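Local coordinates for Dna-binding protein RAP1 (Saccharomyces cerevisiae, PDB 4BJT) that binds DNA and, through its C-terminal domain, takes up the Rap1-binding module of Rif1 in the architecture of yeast telomeres, at residues P69-T74 and K149-P154. Numbering follows the deposited sequence.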
ATOM      1  N   PRO C  69       1.803   1.985  19.522  1.00 18.93           N
ATOM      2  CA  PRO C  69       1.799   1.284  18.235  1.00 18.16           C
ATOM      3  C   PRO C  69       0.613   0.348  18.130  1.00 20.22           C
ATOM      4  O   PRO C  69       0.194  -0.272  19.130  1.00 20.06           O
ATOM      5  CB  PRO C  69       3.103   0.486  18.257  1.00 19.82           C
ATOM      6  CG  PRO C  69       3.293   0.167  19.710  1.00 25.49           C
ATOM      7  CD  PRO C  69       2.746   1.358  20.472  1.00 23.24           C
ATOM      8  N   PRO C  70       0.090   0.173  16.909  1.00 19.93           N
ATOM      9  CA  PRO C  70      -1.034  -0.736  16.749  1.00 20.54           C
ATOM     10  C   PRO C  70      -0.617  -2.183  16.934  1.00 21.64           C
ATOM     11  O   PRO C  70       0.525  -2.510  16.649  1.00 20.46           O
ATOM     12  CB  PRO C  70      -1.518  -0.487  15.317  1.00 22.64           C
ATOM     13  CG  PRO C  70      -0.533   0.287  14.674  1.00 26.89           C
ATOM     14  CD  PRO C  70       0.438   0.857  15.647  1.00 21.23           C
ATOM     15  N   LYS C  71      -1.540  -3.047  17.389  1.00 21.61           N
ATOM     16  CA  LYS C  71      -1.251  -4.467  17.624  1.00 22.14           C
ATOM     17  C   LYS C  71      -0.671  -5.184  16.400  1.00 22.69           C
ATOM     18  O   LYS C  71       0.219  -6.034  16.527  1.00 23.09           O
ATOM     19  CB  LYS C  71      -2.506  -5.201  18.136  1.00 27.75           C
ATOM     20  CG  LYS C  71      -2.234  -6.589  18.709  1.00 52.07           C
ATOM     21  CD  LYS C  71      -3.522  -7.379  19.013  1.00 73.35           C
ATOM     22  CE  LYS C  71      -4.497  -6.663  19.925  1.00 93.23           C
ATOM     23  NZ  LYS C  71      -5.614  -7.550  20.351  1.00108.87           N
ATOM     24  N   ILE C  72      -1.145  -4.829  15.210  1.00 19.63           N
ATOM     25  CA  ILE C  72      -0.669  -5.474  13.982  1.00 17.87           C
ATOM     26  C   ILE C  72       0.782  -5.087  13.636  1.00 22.09           C
ATOM     27  O   ILE C  72       1.405  -5.751  12.806  1.00 22.07           O
ATOM     28  CB  ILE C  72      -1.617  -5.112  12.816  1.00 20.06           C
ATOM     29  CG1 ILE C  72      -1.453  -6.045  11.585  1.00 21.35           C
ATOM     30  CG2 ILE C  72      -1.491  -3.634  12.421  1.00 19.93           C
ATOM     31  CD1 ILE C  72      -1.825  -7.477  11.812  1.00 23.86           C
ATOM     32  N   ALA C  73       1.289  -3.982  14.222  1.00 18.48           N
ATOM     33  CA  ALA C  73       2.630  -3.485  13.892  1.00 18.23           C
ATOM     34  C   ALA C  73       3.650  -4.195  14.741  1.00 21.81           C
ATOM     35  O   ALA C  73       3.962  -3.758  15.840  1.00 23.83           O
ATOM     36  CB  ALA C  73       2.714  -1.971  14.097  1.00 18.60           C
ATOM     37  N   THR C  74       4.133  -5.330  14.262  1.00 18.66           N
ATOM     38  CA  THR C  74       5.060  -6.166  14.981  1.00 18.54           C
ATOM     39  C   THR C  74       6.501  -5.904  14.559  1.00 20.02           C
ATOM     40  O   THR C  74       6.745  -5.317  13.503  1.00 18.63           O
ATOM     41  CB  THR C  74       4.689  -7.631  14.723  1.00 24.13           C
ATOM     42  OG1 THR C  74       4.654  -7.813  13.314  1.00 27.95           O
ATOM     43  CG2 THR C  74       3.313  -7.974  15.245  1.00 23.74           C
ATOM     44  N   LYS C 149      -6.118   0.246  11.401  1.00 20.87           N
ATOM     45  CA  LYS C 149      -7.487   0.311  11.914  0.58 21.80           C
ATOM     46  C   LYS C 149      -8.100  -1.088  11.988  1.00 28.63           C
ATOM     47  O   LYS C 149      -8.738  -1.414  12.994  1.00 31.26           O
ATOM     48  CB  LYS C 149      -8.356   1.240  11.045  0.58 23.02           C
ATOM     49  CG  LYS C 149      -9.729   1.562  11.647  0.58 27.56           C
ATOM     50  CD  LYS C 149     -10.610   2.365  10.688  0.58 33.00           C
ATOM     51  CE  LYS C 149     -12.027   2.499  11.189  0.58 42.00           C
ATOM     52  NZ  LYS C 149     -12.820   3.434  10.350  0.58 47.83           N
ATOM     53  N   ASP C 150      -7.922  -1.902  10.942  1.00 26.37           N
ATOM     54  CA  ASP C 150      -8.523  -3.235  10.849  1.00 27.79           C
ATOM     55  C   ASP C 150      -7.752  -4.307  11.609  1.00 27.70           C
ATOM     56  O   ASP C 150      -8.276  -5.413  11.753  1.00 27.51           O
ATOM     57  CB  ASP C 150      -8.638  -3.676   9.378  1.00 30.23           C
ATOM     58  CG  ASP C 150      -9.431  -2.794   8.417  1.00 48.46           C
ATOM     59  OD1 ASP C 150     -10.300  -2.029   8.887  1.00 49.44           O
ATOM     60  OD2 ASP C 150      -9.203  -2.909   7.186  1.00 55.84           O
ATOM     61  N   ASN C 151      -6.503  -4.038  12.003  1.00 24.16           N
ATOM     62  CA  ASN C 151      -5.667  -5.044  12.668  1.00 23.66           C
ATOM     63  C   ASN C 151      -5.499  -6.283  11.774  1.00 27.62           C
ATOM     64  O   ASN C 151      -5.633  -7.417  12.231  1.00 28.55           O
ATOM     65  CB  ASN C 151      -6.291  -5.409  14.037  1.00 28.98           C
ATOM     66  CG  ASN C 151      -5.443  -6.301  14.879  1.00 41.26           C
ATOM     67  OD1 ASN C 151      -4.237  -6.354  14.706  1.00 37.10           O
ATOM     68  ND2 ASN C 151      -6.074  -7.114  15.726  1.00 40.77           N
ATOM     69  N   VAL C 152      -5.261  -6.057  10.468  1.00 24.51           N
ATOM     70  CA  VAL C 152      -5.131  -7.124   9.479  1.00 24.38           C
ATOM     71  C   VAL C 152      -4.103  -6.677   8.460  1.00 24.47           C
ATOM     72  O   VAL C 152      -4.097  -5.508   8.074  1.00 24.57           O
ATOM     73  CB  VAL C 152      -6.494  -7.440   8.816  1.00 31.84           C
ATOM     74  CG1 VAL C 152      -6.972  -6.253   7.994  1.00 33.48           C
ATOM     75  CG2 VAL C 152      -6.407  -8.694   7.948  1.00 32.29           C
ATOM     76  N   ASN C 153      -3.248  -7.584   8.023  1.00 22.59           N
ATOM     77  CA  ASN C 153      -2.213  -7.274   7.043  1.00 20.25           C
ATOM     78  C   ASN C 153      -2.147  -8.369   5.976  1.00 24.62           C
ATOM     79  O   ASN C 153      -1.826  -9.505   6.313  1.00 26.22           O
ATOM     80  CB  ASN C 153      -0.843  -7.206   7.744  1.00 19.49           C
ATOM     81  CG  ASN C 153       0.250  -6.894   6.760  1.00 24.50           C
ATOM     82  OD1 ASN C 153       0.114  -5.962   5.968  1.00 27.22           O
ATOM     83  ND2 ASN C 153       1.373  -7.556   6.858  1.00 26.82           N
ATOM     84  N   PRO C 154      -2.399  -8.054   4.703  1.00 22.52           N
ATOM     85  CA  PRO C 154      -2.820  -6.759   4.175  1.00 20.59           C
ATOM     86  C   PRO C 154      -4.275  -6.482   4.484  1.00 20.32           C
ATOM     87  O   PRO C 154      -5.047  -7.410   4.712  1.00 22.74           O
ATOM     88  CB  PRO C 154      -2.635  -6.922   2.660  1.00 23.07           C
ATOM     89  CG  PRO C 154      -2.926  -8.355   2.429  1.00 29.25           C
ATOM     90  CD  PRO C 154      -2.329  -9.065   3.629  1.00 24.96           C
TER
HETATM   91  O   HOH W   1      -3.771  -3.164  14.778  1.00 26.61           O
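Ile72 lays its longer branch along the backbone of Asn151 to Asn153, where the chain leaves helix 140-150. CG1, anti to its own backbone N (chi1 -163°), lies 4.1 Å from Asn153 CB. Beyond it, CD1 comes 3.8 Å from Asn151 O. A large aliphatic side chain suits this place: it covers the backbone of Asn151 to Asn153 and also reaches Met147 and Phe148 of the helix. Asn151 has CG anti to its backbone N (chi1 -173°), and its amide end approaches 69-74, with OD1 3.5 Å from Ile72 CB. ND2 is near CD of Lys71, whose methylenes cross the amide obliquely; a long flexible chain suits this exposed place. The angle at Ile72 N is too poor for a direct bond to OD1, and one water bridges them instead, accepting from Ile72 N at 3.1 Å and donating to Asn151 OD1. An alanine in place of Ile72 would probably open a gap beside the backbone of Asn151 to Asn153 and leave Met147 and Phe148 less covered. Asparagine tolerates the positive phi (58°) found here just after the helix. The contact joins a type I beta turn, Pro70 to Ala73, to a helix C-terminus at the surface of this all-helical Rap1 C-terminal domain.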